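Local coordinates for Non-structural protein 3 (Porcine deltacoronavirus, PDB 6LN0) that probably works as a papain-like cysteine peptidase on the viral polyprotein, in a chain that also carries a macro domain and binds a zinc ion, at residues L253-D257 and N258-V262; R294-A297 and W298-S302; Y284-L288 and N289-N293; A264-N267 and L268-T272; C232-L235 and K236-H240. All coordinates share one frame; numbering follows the deposited sequence.

Helix packing built from local contacts is well illustrated by the five stretches here, all within the papain-like peptidase portion of the chain. Along the sequence they come in the order contact 5 (helix 228-237), contact 1 (the turn entering helix 260-270), contact 4 (the end of that same helix), contact 3 (the end of helix 278-287) and contact 2 (helix 293-302). Contacts 2 and 5 are nearest, with centres about 8 Å apart; contacts 4 and 5 lie farthest apart, about 22 Å between centres, and do not touch. Contact 2 touches all four others, so helix 293-302 knits together a helical region that resembles the thumb of coronavirus papain-like proteases.

Contact 1 of 5, residues L253-D257 and N258-V262; sequences LKQKD and NNCFV
A type I' beta turn from Lys-256 to Asn-259, with both central residues at positive phi, folds the chain back after strand 250-253 and delivers it into helix 260-270. In papain-like peptidases the nucleophilic cysteine sits at the start of a helix; Cys-260 probably corresponds to it, an assignment inferred from the family.

The side chain of Asn-259, at the N-cap position, makes no capping bond and instead reaches back into the incoming arm. With chi1 at 68° its CG sits between the backbone N and the carbonyl carbon, which aims the amide across the turn. Asn-259 ND2 donates to Lys-254 O at 3.2 Å along an almost straight path (173°), the acceptor lying in the plane of the amide. On the other branch, Lys-256 N gives its hydrogen to Asn-259 OD1 at 2.8 Å, approaching from above the carbonyl plane. Two backbone groups thus hold the buried amide, one at its nitrogen and one at its oxygen.

Gln-255 is bent at chi2 and runs past Asn-259 in the opposite direction, their amide planes 78° apart. Its OE1 comes to 3.2 Å from Cys-260 CB, while His-398 of strand 398-402 touches both Gln-255 and Cys-260. Lys-256, by contrast, extends away, and its NZ is hydrogen-bonded to Lys-241 O. Beside the amide nitrogen the environment turns apolar: the CD2 branch of Leu-253 lies 3.3 Å from Asn-259 ND2 and also meets Val-262 CG1 at 3.9 Å.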
loop_
_atom_site.group_PDB
_atom_site.type_symbol
_atom_site.label_atom_id
_atom_site.label_comp_id
_atom_site.label_asym_id
_atom_site.label_seq_id
_atom_site.Cartn_x
_atom_site.Cartn_y
_atom_site.Cartn_z
ATOM N N LEU A 253 14.228 23.457 19.099
ATOM C CA LEU A 253 14.575 22.468 18.092
ATOM C C LEU A 253 15.764 23.011 17.318
ATOM O O LEU A 253 15.604 23.919 16.497
ATOM C CB LEU A 253 13.393 22.168 17.175
ATOM C CG LEU A 253 13.631 21.146 16.062
ATOM C CD1 LEU A 253 13.609 19.725 16.598
ATOM C CD2 LEU A 253 12.608 21.300 14.968
ATOM N N LYS A 254 16.944 22.426 17.570
ATOM C CA LYS A 254 18.204 22.891 16.990
ATOM C C LYS A 254 18.092 23.035 15.477
ATOM O O LYS A 254 17.533 22.174 14.795
ATOM C CB LYS A 254 19.341 21.918 17.353
ATOM C CG LYS A 254 20.727 22.296 16.796
ATOM C CD LYS A 254 21.883 21.535 17.491
ATOM C CE LYS A 254 22.244 22.130 18.864
ATOM N NZ LYS A 254 23.561 21.667 19.424
ATOM N N GLN A 255 18.618 24.146 14.964
ATOM C CA GLN A 255 18.506 24.456 13.542
ATOM C C GLN A 255 19.171 23.365 12.700
ATOM O O GLN A 255 20.268 22.890 13.014
ATOM C CB GLN A 255 19.132 25.831 13.270
ATOM C CG GLN A 255 19.415 26.171 11.812
ATOM C CD GLN A 255 18.161 26.237 10.955
ATOM O OE1 GLN A 255 17.243 27.016 11.231
ATOM N NE2 GLN A 255 18.118 25.415 9.891
ATOM N N LYS A 256 18.487 22.955 11.630
ATOM C CA LYS A 256 18.932 21.837 10.804
ATOM C C LYS A 256 17.982 21.610 9.639
ATOM O O LYS A 256 16.762 21.592 9.830
ATOM C CB LYS A 256 19.020 20.553 11.629
ATOM C CG LYS A 256 19.320 19.308 10.814
ATOM C CD LYS A 256 19.910 18.237 11.700
ATOM C CE LYS A 256 19.570 16.860 11.192
ATOM N NZ LYS A 256 20.159 15.792 12.060
ATOM N N ASP A 257 18.525 21.441 8.433
ATOM C CA ASP A 257 17.745 20.974 7.286
ATOM C C ASP A 257 16.534 21.867 7.007
ATOM O O ASP A 257 15.455 21.382 6.639
ATOM C CB ASP A 257 17.294 19.524 7.486
ATOM C CG ASP A 257 18.415 18.525 7.305
ATOM O OD1 ASP A 257 19.047 18.535 6.225
ATOM O OD2 ASP A 257 18.644 17.710 8.234
ATOM N N ASN A 258 16.702 23.177 7.195
ATOM C CA ASN A 258 15.660 24.163 6.926
ATOM C C ASN A 258 14.468 24.030 7.854
ATOM O O ASN A 258 13.360 24.432 7.497
ATOM C CB ASN A 258 15.160 24.088 5.484
ATOM C CG ASN A 258 15.977 24.911 4.552
ATOM O OD1 ASN A 258 17.069 25.354 4.906
ATOM N ND2 ASN A 258 15.466 25.122 3.339
ATOM N N ASN A 259 14.656 23.466 9.032
ATOM C CA ASN A 259 13.540 23.255 9.937
ATOM C C ASN A 259 13.183 24.506 10.771
ATOM O O ASN A 259 12.525 24.355 11.807
ATOM C CB ASN A 259 13.846 22.075 10.866
ATOM C CG ASN A 259 14.971 22.376 11.837
ATOM O OD1 ASN A 259 15.678 23.374 11.681
ATOM N ND2 ASN A 259 15.138 21.524 12.849
ATOM N N CYS A 260 13.610 25.716 10.385
ATOM C CA CYS A 260 13.396 26.854 11.282
ATOM C C CYS A 260 11.926 27.228 11.350
ATOM O O CYS A 260 11.437 27.619 12.419
ATOM C CB CYS A 260 14.266 28.053 10.863
ATOM S SG CYS A 260 14.061 28.626 9.159
ATOM N N PHE A 261 11.205 27.067 10.237
ATOM C CA PHE A 261 9.756 27.242 10.252
ATOM C C PHE A 261 9.066 26.356 11.283
ATOM O O PHE A 261 7.977 26.705 11.751
ATOM C CB PHE A 261 9.156 26.997 8.858
ATOM C CG PHE A 261 8.966 25.539 8.494
ATOM C CD1 PHE A 261 10.046 24.734 8.177
ATOM C CD2 PHE A 261 7.695 24.997 8.423
ATOM C CE1 PHE A 261 9.846 23.388 7.815
ATOM C CE2 PHE A 261 7.485 23.672 8.070
ATOM C CZ PHE A 261 8.568 22.866 7.768
ATOM N N VAL A 262 9.686 25.253 11.687
ATOM C CA VAL A 262 9.076 24.400 12.697
ATOM C C VAL A 262 9.415 24.897 14.092
ATOM O O VAL A 262 8.524 25.104 14.926
ATOM C CB VAL A 262 9.508 22.933 12.504
ATOM C CG1 VAL A 262 9.010 22.089 13.641
ATOM C CG2 VAL A 262 9.009 22.412 11.184
#

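Contact 2 of 5, residues R294-A297 and W298-S302; sequences RFVA and WIYAS
Phe-295 and Trp-298 both hold CG opposite the backbone N (chi1 -173° and -180°), and this common torsion swings the two rings off the same flank of helix 293-302, where they meet obliquely with Phe-295 CE1 4.1 Å from Trp-298 CE3. Ile-299 turns the other way: at chi1 -53° its CG1 lies beside its own N and comes to 3.1 Å from Phe-295 O, while CD1 hangs over one face of the Phe-295 ring.

On another flank Val-296 and Tyr-300, one turn apart, run side by side in the same direction, and Val-296 CG1 packs against Tyr-300 CD2 at 3.8 Å. The edge of that tyrosine ring also meets Val-296 O, in the plane of the ring. Farther out, Tyr-300 makes an edge-to-face contact with Phe-261 of helix 260-270.

Regular helical bonds run beneath these groups, from Trp-298 N to Arg-294 O (2.8 Å) through to Ala-301 N to Ala-297 O. At the end of the helix Ser-302 folds back, its OG donating to Trp-298 O at 2.8 Å. Ser-302 N reaches the same oxygen from the opposite face of the carbonyl plane. The hydroxyl thereby comes to lie over the indole, toward its rim, while Trp-298 NE1 is hydrogen-bonded to Leu-224 O. The indole N-H, the serine hydroxyl and these helical amides are thus paired within the protein, and the aromatic and aliphatic surfaces can face the neighbouring helices.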
loop_
_atom_site.group_PDB
_atom_site.type_symbol
_atom_site.label_atom_id
_atom_site.label_comp_id
_atom_site.label_asym_id
_atom_site.label_seq_id
_atom_site.Cartn_x
_atom_site.Cartn_y
_atom_site.Cartn_z
ATOM N N ARG A 294 8.346 12.165 16.728
ATOM C CA ARG A 294 6.974 12.012 16.262
ATOM C C ARG A 294 6.313 13.370 16.050
ATOM O O ARG A 294 5.728 13.633 14.987
ATOM C CB ARG A 294 6.196 11.140 17.245
ATOM C CG ARG A 294 6.644 9.685 17.164
ATOM C CD ARG A 294 6.182 8.837 18.336
ATOM N NE ARG A 294 4.812 8.382 18.145
ATOM C CZ ARG A 294 3.839 8.483 19.056
ATOM N NH1 ARG A 294 4.081 9.006 20.247
ATOM N NH2 ARG A 294 2.610 8.054 18.773
ATOM N N PHE A 295 6.437 14.261 17.040
ATOM C CA PHE A 295 5.797 15.572 16.980
ATOM C C PHE A 295 6.242 16.355 15.756
ATOM O O PHE A 295 5.416 16.948 15.058
ATOM C CB PHE A 295 6.125 16.337 18.257
ATOM C CG PHE A 295 5.395 17.633 18.413
ATOM C CD1 PHE A 295 4.012 17.683 18.323
ATOM C CD2 PHE A 295 6.085 18.796 18.710
ATOM C CE1 PHE A 295 3.325 18.868 18.502
ATOM C CE2 PHE A 295 5.404 20.005 18.900
ATOM C CZ PHE A 295 4.026 20.042 18.796
ATOM N N VAL A 296 7.540 16.348 15.466
ATOM C CA VAL A 296 8.065 17.073 14.313
ATOM C C VAL A 296 7.604 16.437 13.014
ATOM O O VAL A 296 7.284 17.136 12.040
ATOM C CB VAL A 296 9.605 17.136 14.386
ATOM C CG1 VAL A 296 10.149 17.685 13.106
ATOM C CG2 VAL A 296 10.044 18.032 15.555
ATOM N N ALA A 297 7.611 15.102 12.955
ATOM C CA ALA A 297 7.136 14.414 11.759
ATOM C C ALA A 297 5.664 14.726 11.509
ATOM O O ALA A 297 5.250 14.982 10.370
ATOM C CB ALA A 297 7.356 12.909 11.895
ATOM N N TRP A 298 4.866 14.735 12.566
ATOM C CA TRP A 298 3.493 15.199 12.435
ATOM C C TRP A 298 3.419 16.617 11.869
ATOM O O TRP A 298 2.517 16.928 11.083
ATOM C CB TRP A 298 2.794 15.115 13.790
ATOM C CG TRP A 298 1.380 15.563 13.739
ATOM C CD1 TRP A 298 0.317 14.918 13.135
ATOM C CD2 TRP A 298 0.847 16.759 14.314
ATOM N NE1 TRP A 298 -0.836 15.649 13.313
ATOM C CE2 TRP A 298 -0.544 16.778 14.033
ATOM C CE3 TRP A 298 1.401 17.807 15.043
ATOM C CZ2 TRP A 298 -1.371 17.815 14.447
ATOM C CZ3 TRP A 298 0.569 18.837 15.465
ATOM C CH2 TRP A 298 -0.794 18.833 15.168
ATOM N N ILE A 299 4.343 17.506 12.246
ATOM C CA ILE A 299 4.261 18.867 11.717
ATOM C C ILE A 299 4.527 18.861 10.225
ATOM O O ILE A 299 3.815 19.507 9.446
ATOM C CB ILE A 299 5.230 19.820 12.437
ATOM C CG1 ILE A 299 5.028 19.764 13.937
ATOM C CG2 ILE A 299 5.063 21.225 11.905
ATOM C CD1 ILE A 299 4.181 20.773 14.444
ATOM N N TYR A 300 5.569 18.147 9.805
ATOM C CA TYR A 300 5.917 18.123 8.389
ATOM C C TYR A 300 4.812 17.505 7.547
ATOM O O TYR A 300 4.508 18.005 6.457
ATOM C CB TYR A 300 7.206 17.346 8.176
ATOM C CG TYR A 300 8.471 18.176 8.247
ATOM C CD1 TYR A 300 9.001 18.747 7.104
ATOM C CD2 TYR A 300 9.153 18.348 9.454
ATOM C CE1 TYR A 300 10.162 19.468 7.148
ATOM C CE2 TYR A 300 10.309 19.062 9.507
ATOM C CZ TYR A 300 10.814 19.632 8.348
ATOM O OH TYR A 300 11.976 20.364 8.383
ATOM N N ALA A 301 4.207 16.405 8.024
ATOM C CA ALA A 301 3.162 15.741 7.237
ATOM C C ALA A 301 1.873 16.563 7.206
ATOM O O ALA A 301 1.160 16.570 6.197
ATOM C CB ALA A 301 2.875 14.343 7.793
ATOM N N SER A 302 1.547 17.245 8.306
ATOM C CA SER A 302 0.340 18.067 8.319
ATOM C C SER A 302 0.458 19.281 7.396
ATOM O O SER A 302 -0.558 19.739 6.861
ATOM C CB SER A 302 0.022 18.527 9.744
ATOM O OG SER A 302 -0.177 17.419 10.605
#

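Contact 3 of 5, residues Y284-L288 and N289-N293; sequences YREYL and NGNPN
Glu-286 O takes two backbone hydrogens where helix 278-287 gives way to a loop: one from Asn-289 N at 2.8 Å and one from Asn-291 N at 3.0 Å, arriving from opposite faces of the carbonyl plane. The six-to-one bond from Asn-291 N, a second bond from Gly-290 N to Tyr-287 O at 3.1 Å and the positive phi of Gly-290 (114°) define a Schellman motif, a common ending for an alpha helix. The chain leaves through a type I beta turn from Tyr-287 to Gly-290.

Just outside the cap, Glu-286 CB rests against Asn-291 CB at 3.8 Å, with carboxylate and amide planes 61° apart. The carboxylate itself is committed elsewhere, through a salt bridge from Glu-286 OE2 to Arg-294 NH1 on the following helix. On the buried side, Pro-292 CB presses against Tyr-287 CD2 at 3.6 Å, the two side chains crossing at about a right angle; the tyrosine OH is hydrogen-bonded to Met-251 O.

Two carbonyls of the last helical turn, Glu-286 O and Tyr-287 O, are therefore met by the loop's own amides, while the proline lays the loop on helix 278-287 and the bond to Arg-294 ties that helix to its successor.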
loop_
_atom_site.group_PDB
_atom_site.type_symbol
_atom_site.label_atom_id
_atom_site.label_comp_id
_atom_site.label_asym_id
_atom_site.label_seq_id
_atom_site.Cartn_x
_atom_site.Cartn_y
_atom_site.Cartn_z
ATOM N N TYR A 284 3.510 15.774 21.952
ATOM C CA TYR A 284 4.152 16.992 22.430
ATOM C C TYR A 284 4.898 16.749 23.729
ATOM O O TYR A 284 6.016 17.238 23.904
ATOM C CB TYR A 284 3.099 18.070 22.593
ATOM C CG TYR A 284 3.559 19.390 23.109
ATOM C CD1 TYR A 284 4.496 20.144 22.421
ATOM C CD2 TYR A 284 2.993 19.930 24.259
ATOM C CE1 TYR A 284 4.878 21.398 22.890
ATOM C CE2 TYR A 284 3.364 21.178 24.728
ATOM C CZ TYR A 284 4.302 21.907 24.046
ATOM O OH TYR A 284 4.677 23.141 24.526
ATOM N N ARG A 285 4.322 15.956 24.634
ATOM C CA ARG A 285 5.051 15.640 25.854
ATOM C C ARG A 285 6.286 14.781 25.565
ATOM O O ARG A 285 7.266 14.849 26.313
ATOM C CB ARG A 285 4.105 15.002 26.876
ATOM C CG ARG A 285 3.169 16.059 27.512
ATOM C CD ARG A 285 2.444 15.595 28.779
ATOM N NE ARG A 285 1.696 14.351 28.584
ATOM C CZ ARG A 285 0.649 13.981 29.321
ATOM N NH1 ARG A 285 0.215 14.767 30.296
ATOM N NH2 ARG A 285 0.032 12.829 29.079
ATOM N N GLU A 286 6.308 14.027 24.462
ATOM C CA GLU A 286 7.571 13.420 24.048
ATOM C C GLU A 286 8.589 14.495 23.695
ATOM O O GLU A 286 9.689 14.536 24.255
ATOM C CB GLU A 286 7.366 12.474 22.866
ATOM C CG GLU A 286 6.794 11.154 23.274
ATOM C CD GLU A 286 6.579 10.196 22.110
ATOM O OE1 GLU A 286 7.264 10.318 21.063
ATOM O OE2 GLU A 286 5.723 9.296 22.261
ATOM N N TYR A 287 8.236 15.372 22.755
ATOM C CA TYR A 287 9.133 16.451 22.357
ATOM C C TYR A 287 9.665 17.207 23.570
ATOM O O TYR A 287 10.872 17.450 23.684
ATOM C CB TYR A 287 8.398 17.397 21.402
ATOM C CG TYR A 287 9.129 18.681 21.046
ATOM C CD1 TYR A 287 9.077 19.805 21.877
ATOM C CD2 TYR A 287 9.837 18.787 19.861
ATOM C CE1 TYR A 287 9.738 20.975 21.537
ATOM C CE2 TYR A 287 10.485 19.963 19.520
ATOM C CZ TYR A 287 10.434 21.036 20.356
ATOM O OH TYR A 287 11.094 22.184 19.996
ATOM N N LEU A 288 8.777 17.581 24.495
ATOM C CA LEU A 288 9.210 18.365 25.647
ATOM C C LEU A 288 10.151 17.592 26.561
ATOM O O LEU A 288 10.761 18.201 27.449
ATOM C CB LEU A 288 8.007 18.850 26.454
ATOM C CG LEU A 288 7.249 20.079 25.949
ATOM C CD1 LEU A 288 6.170 20.479 26.961
ATOM C CD2 LEU A 288 8.171 21.252 25.639
ATOM N N ASN A 289 10.289 16.282 26.363
ATOM C CA ASN A 289 11.168 15.457 27.176
ATOM C C ASN A 289 12.381 14.933 26.417
ATOM O O ASN A 289 13.167 14.177 26.993
ATOM C CB ASN A 289 10.381 14.285 27.774
ATOM C CG ASN A 289 9.495 14.715 28.929
ATOM O OD1 ASN A 289 9.495 15.884 29.324
ATOM N ND2 ASN A 289 8.734 13.780 29.471
ATOM N N GLY A 290 12.554 15.298 25.148
ATOM C CA GLY A 290 13.729 14.908 24.392
ATOM C C GLY A 290 13.489 13.973 23.228
ATOM O O GLY A 290 14.466 13.573 22.581
ATOM N N ASN A 291 12.225 13.595 22.937
ATOM C CA ASN A 291 11.880 12.767 21.777
ATOM C C ASN A 291 11.147 13.594 20.735
ATOM O O ASN A 291 9.936 13.421 20.545
ATOM C CB ASN A 291 10.972 11.593 22.134
ATOM C CG ASN A 291 11.504 10.766 23.251
ATOM O OD1 ASN A 291 12.391 11.201 23.987
ATOM N ND2 ASN A 291 10.962 9.543 23.397
ATOM N N PRO A 292 11.841 14.466 20.009
ATOM C CA PRO A 292 11.145 15.341 19.063
ATOM C C PRO A 292 10.596 14.623 17.833
ATOM O O PRO A 292 9.921 15.260 17.011
ATOM C CB PRO A 292 12.238 16.333 18.671
ATOM C CG PRO A 292 13.496 15.504 18.744
ATOM C CD PRO A 292 13.302 14.493 19.831
ATOM N N ASN A 293 10.834 13.326 17.679
ATOM C CA ASN A 293 10.698 12.717 16.363
ATOM C C ASN A 293 9.246 12.677 15.900
ATOM O O ASN A 293 8.931 13.123 14.792
ATOM C CB ASN A 293 11.309 11.321 16.374
ATOM C CG ASN A 293 12.805 11.359 16.170
ATOM O OD1 ASN A 293 13.483 12.271 16.643
ATOM N ND2 ASN A 293 13.329 10.375 15.449
#

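Contact 4 of 5, residues A264-N267 and L268-T272; sequences AGVN and LFQNT
In the C-terminal part of helix 260-270, which starts at the Cys-260 turn, Gln-270 crosses over Val-266 one turn earlier. The backbone amide Gln-270 N donates to Val-266 O at 3.0 Å, and the side chain comes back over the same oxygen, its CG only 3.1 Å away and its NE2 making a weak bond of 3.5 Å. The extended chain, with CG on the backbone-N side (chi1 -72°), brings the amide alongside Asn-267, where Gln-270 NE2 lies 3.0 Å from Asn-267 OD1, the two amide planes 39° apart. Both amides have firmer outside partners on strand 250-253: Gln-270 NE2 bonds to Met-251 O and Asn-267 ND2 to His-252 ND1.

By analogy with papain-like folds this would be the central helix of the catalytic domain. The flank carrying Leu-268 and Phe-269 is apolar: Leu-268 reaches Ile-317 and strand 416-423, while the ring of Phe-269 stacks with Phe-276. A straighter bond lies upstream, Leu-268 N to Ala-264 O at 3.0 Å (176°). Toward the end, the weak bond from Asn-271 N to Asn-267 O, at 3.4 Å, gives way to tighter three-residue steps, Asn-271 N to Leu-268 O and Thr-272 N to Phe-269 O, both 2.9 Å. Thr-272 OG1 also donates to Phe-269 O at 3.0 Å, in the carbonyl plane and on a lone pair.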
loop_
_atom_site.group_PDB
_atom_site.type_symbol
_atom_site.label_atom_id
_atom_site.label_comp_id
_atom_site.label_asym_id
_atom_site.label_seq_id
_atom_site.Cartn_x
_atom_site.Cartn_y
_atom_site.Cartn_z
ATOM N N ALA A 264 10.334 27.844 14.984
ATOM C CA ALA A 264 9.685 29.122 15.271
ATOM C C ALA A 264 8.214 28.913 15.659
ATOM O O ALA A 264 7.705 29.541 16.603
ATOM C CB ALA A 264 9.814 30.064 14.075
ATOM N N GLY A 265 7.525 28.002 14.970
ATOM C CA GLY A 265 6.128 27.757 15.299
ATOM C C GLY A 265 5.956 27.123 16.666
ATOM O O GLY A 265 5.139 27.576 17.473
ATOM N N VAL A 266 6.728 26.063 16.947
ATOM C CA VAL A 266 6.700 25.411 18.257
ATOM C C VAL A 266 7.144 26.342 19.376
ATOM O O VAL A 266 6.705 26.192 20.526
ATOM C CB VAL A 266 7.568 24.139 18.226
ATOM C CG1 VAL A 266 7.431 23.374 19.540
ATOM C CG2 VAL A 266 7.154 23.272 17.040
ATOM N N ASN A 267 8.041 27.286 19.089
ATOM C CA ASN A 267 8.502 28.146 20.170
ATOM C C ASN A 267 7.480 29.226 20.512
ATOM O O ASN A 267 7.261 29.509 21.691
ATOM C CB ASN A 267 9.858 28.747 19.821
ATOM C CG ASN A 267 10.961 27.710 19.896
ATOM O OD1 ASN A 267 10.788 26.648 20.530
ATOM N ND2 ASN A 267 12.083 27.983 19.235
ATOM N N LEU A 268 6.841 29.832 19.509
ATOM C CA LEU A 268 5.661 30.652 19.775
ATOM C C LEU A 268 4.629 29.871 20.582
ATOM O O LEU A 268 4.114 30.358 21.595
ATOM C CB LEU A 268 5.049 31.135 18.463
ATOM C CG LEU A 268 3.839 32.046 18.560
ATOM C CD1 LEU A 268 4.187 33.338 19.278
ATOM C CD2 LEU A 268 3.334 32.338 17.156
ATOM N N PHE A 269 4.330 28.640 20.152
ATOM C CA PHE A 269 3.282 27.874 20.816
ATOM C C PHE A 269 3.621 27.664 22.284
ATOM O O PHE A 269 2.757 27.807 23.156
ATOM C CB PHE A 269 3.047 26.520 20.119
ATOM C CG PHE A 269 1.956 25.721 20.763
ATOM C CD1 PHE A 269 2.232 24.859 21.813
ATOM C CD2 PHE A 269 0.639 25.906 20.389
ATOM C CE1 PHE A 269 1.219 24.180 22.451
ATOM C CE2 PHE A 269 -0.383 25.228 21.028
ATOM C CZ PHE A 269 -0.092 24.352 22.045
ATOM N N GLN A 270 4.879 27.337 22.575
ATOM C CA GLN A 270 5.296 27.139 23.955
ATOM C C GLN A 270 5.066 28.377 24.816
ATOM O O GLN A 270 4.912 28.241 26.034
ATOM C CB GLN A 270 6.771 26.724 23.998
ATOM C CG GLN A 270 7.017 25.294 23.515
ATOM C CD GLN A 270 8.464 24.870 23.650
ATOM O OE1 GLN A 270 8.876 24.363 24.695
ATOM N NE2 GLN A 270 9.253 25.086 22.593
ATOM N N ASN A 271 5.022 29.573 24.218
ATOM C CA ASN A 271 4.760 30.792 24.970
ATOM C C ASN A 271 3.296 31.193 24.964
ATOM O O ASN A 271 2.988 32.353 25.254
ATOM C CB ASN A 271 5.619 31.948 24.446
ATOM C CG ASN A 271 7.030 31.904 25.007
ATOM O OD1 ASN A 271 7.983 31.585 24.291
ATOM N ND2 ASN A 271 7.163 32.169 26.304
ATOM N N THR A 272 2.395 30.282 24.625
ATOM C CA THR A 272 0.974 30.495 24.848
ATOM C C THR A 272 0.503 29.589 25.978
ATOM O O THR A 272 1.277 28.856 26.594
ATOM C CB THR A 272 0.152 30.220 23.596
ATOM O OG1 THR A 272 -0.059 28.813 23.515
ATOM C CG2 THR A 272 0.877 30.688 22.367
#

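Contact 5 of 5, residues C232-L235 and K236-H240; sequences CVYL and KTCHH
Val-233 O is gripped by both donors of Thr-237 at the last turn of helix 228-237: the backbone N at 2.9 Å and OG1 at 2.7 Å. At chi1 -52° the hydroxyl lies beside its own N, which lets it bend back one turn and meet the carbonyl from above its plane. Lys-236 N donates to Cys-232 O at 3.0 Å. Cys-238 N then bonds to Tyr-234 O at 3.1 Å, with a weak second bond to Leu-235 O. A water donates to Leu-235 O and lies 3.3 Å from His-239 NE2, whose ring turns its edge toward that same carbonyl, with Leu-235 O in the ring plane.

The aromatic contact involves sulfur. Cys-238 SG sits over one face of the Tyr-234 ring, 4.0 Å from its centroid and 23° off the normal, offset toward the rim near CE1 and CZ.

Among the remaining contacts, the Val-233 methyl CG1 lies alongside the Thr-237 hydroxyl, and apolar packing sets Tyr-234, Thr-237 and Cys-238 on Ala-297 of helix 293-302.

From Thr-237 to His-240 the chain makes a type I beta turn. A threonine hydroxyl bonded to the carbonyl four residues earlier is a familiar feature of alpha helices, here placed at the C-terminal end of one.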
loop_
_atom_site.group_PDB
_atom_site.type_symbol
_atom_site.label_atom_id
_atom_site.label_comp_id
_atom_site.label_asym_id
_atom_site.label_seq_id
_atom_site.Cartn_x
_atom_site.Cartn_y
_atom_site.Cartn_z
ATOM N N CYS A 232 1.964 8.394 5.353
ATOM C CA CYS A 232 3.210 7.787 4.908
ATOM C C CYS A 232 4.373 8.715 5.164
ATOM O O CYS A 232 5.395 8.303 5.743
ATOM C CB CYS A 232 3.127 7.465 3.419
ATOM S SG CYS A 232 2.234 5.989 3.032
ATOM N N VAL A 233 4.231 9.979 4.736
ATOM C CA VAL A 233 5.260 10.963 5.009
ATOM C C VAL A 233 5.557 11.000 6.499
ATOM O O VAL A 233 6.722 11.038 6.930
ATOM C CB VAL A 233 4.824 12.343 4.491
ATOM C CG1 VAL A 233 5.805 13.427 4.963
ATOM C CG2 VAL A 233 4.649 12.342 2.955
ATOM N N TYR A 234 4.507 10.925 7.310
ATOM C CA TYR A 234 4.685 10.972 8.754
ATOM C C TYR A 234 5.521 9.799 9.240
ATOM O O TYR A 234 6.480 9.975 9.999
ATOM C CB TYR A 234 3.324 10.981 9.443
ATOM C CG TYR A 234 3.386 10.617 10.901
ATOM C CD1 TYR A 234 3.880 11.532 11.821
ATOM C CD2 TYR A 234 2.934 9.364 11.372
ATOM C CE1 TYR A 234 3.941 11.239 13.177
ATOM C CE2 TYR A 234 2.993 9.054 12.761
ATOM C CZ TYR A 234 3.515 10.024 13.648
ATOM O OH TYR A 234 3.621 9.825 15.008
ATOM N N LEU A 235 5.177 8.590 8.808
ATOM C CA LEU A 235 5.889 7.403 9.265
ATOM C C LEU A 235 7.364 7.459 8.887
ATOM O O LEU A 235 8.233 7.091 9.686
ATOM C CB LEU A 235 5.243 6.134 8.688
ATOM C CG LEU A 235 3.854 5.818 9.240
ATOM C CD1 LEU A 235 3.150 4.746 8.400
ATOM C CD2 LEU A 235 3.982 5.387 10.684
ATOM N N LYS A 236 7.667 7.892 7.668
ATOM C CA LYS A 236 9.061 7.935 7.250
ATOM C C LYS A 236 9.833 9.053 7.960
ATOM O O LYS A 236 10.991 8.857 8.345
ATOM C CB LYS A 236 9.132 8.068 5.733
ATOM C CG LYS A 236 8.665 6.819 5.008
ATOM C CD LYS A 236 8.581 7.051 3.516
ATOM C CE LYS A 236 9.372 5.978 2.760
ATOM N NZ LYS A 236 8.577 5.371 1.648
ATOM N N THR A 237 9.203 10.215 8.183
ATOM C CA THR A 237 9.891 11.328 8.842
ATOM C C THR A 237 10.163 11.052 10.318
ATOM O O THR A 237 11.022 11.702 10.914
ATOM C CB THR A 237 9.075 12.619 8.675
ATOM O OG1 THR A 237 8.760 12.810 7.286
ATOM C CG2 THR A 237 9.840 13.839 9.173
ATOM N N CYS A 238 9.489 10.068 10.908
ATOM C CA CYS A 238 9.784 9.667 12.278
ATOM C C CYS A 238 11.200 9.131 12.445
ATOM O O CYS A 238 11.686 9.021 13.579
ATOM C CB CYS A 238 8.740 8.639 12.711
ATOM S SG CYS A 238 7.272 9.451 13.220
ATOM N N HIS A 239 11.873 8.810 11.347
ATOM C CA HIS A 239 13.229 8.283 11.406
ATOM C C HIS A 239 14.302 9.366 11.407
ATOM O O HIS A 239 15.466 9.066 11.704
ATOM C CB HIS A 239 13.470 7.314 10.236
ATOM C CG HIS A 239 12.660 6.061 10.332
ATOM N ND1 HIS A 239 13.209 4.853 10.699
ATOM C CD2 HIS A 239 11.339 5.833 10.140
ATOM C CE1 HIS A 239 12.265 3.932 10.716
ATOM N NE2 HIS A 239 11.122 4.503 10.384
ATOM N N HIS A 240 13.948 10.607 11.096
ATOM C CA HIS A 240 14.931 11.683 11.140
ATOM C C HIS A 240 15.445 11.875 12.556
ATOM O O HIS A 240 14.676 11.857 13.520
ATOM C CB HIS A 240 14.314 12.980 10.635
ATOM C CG HIS A 240 15.247 13.813 9.824
ATOM N ND1 HIS A 240 15.738 15.026 10.268
ATOM C CD2 HIS A 240 15.782 13.615 8.595
ATOM C CE1 HIS A 240 16.524 15.545 9.343
ATOM N NE2 HIS A 240 16.569 14.710 8.319
HETATM O O HOH W 1 8.090 4.633 11.657
#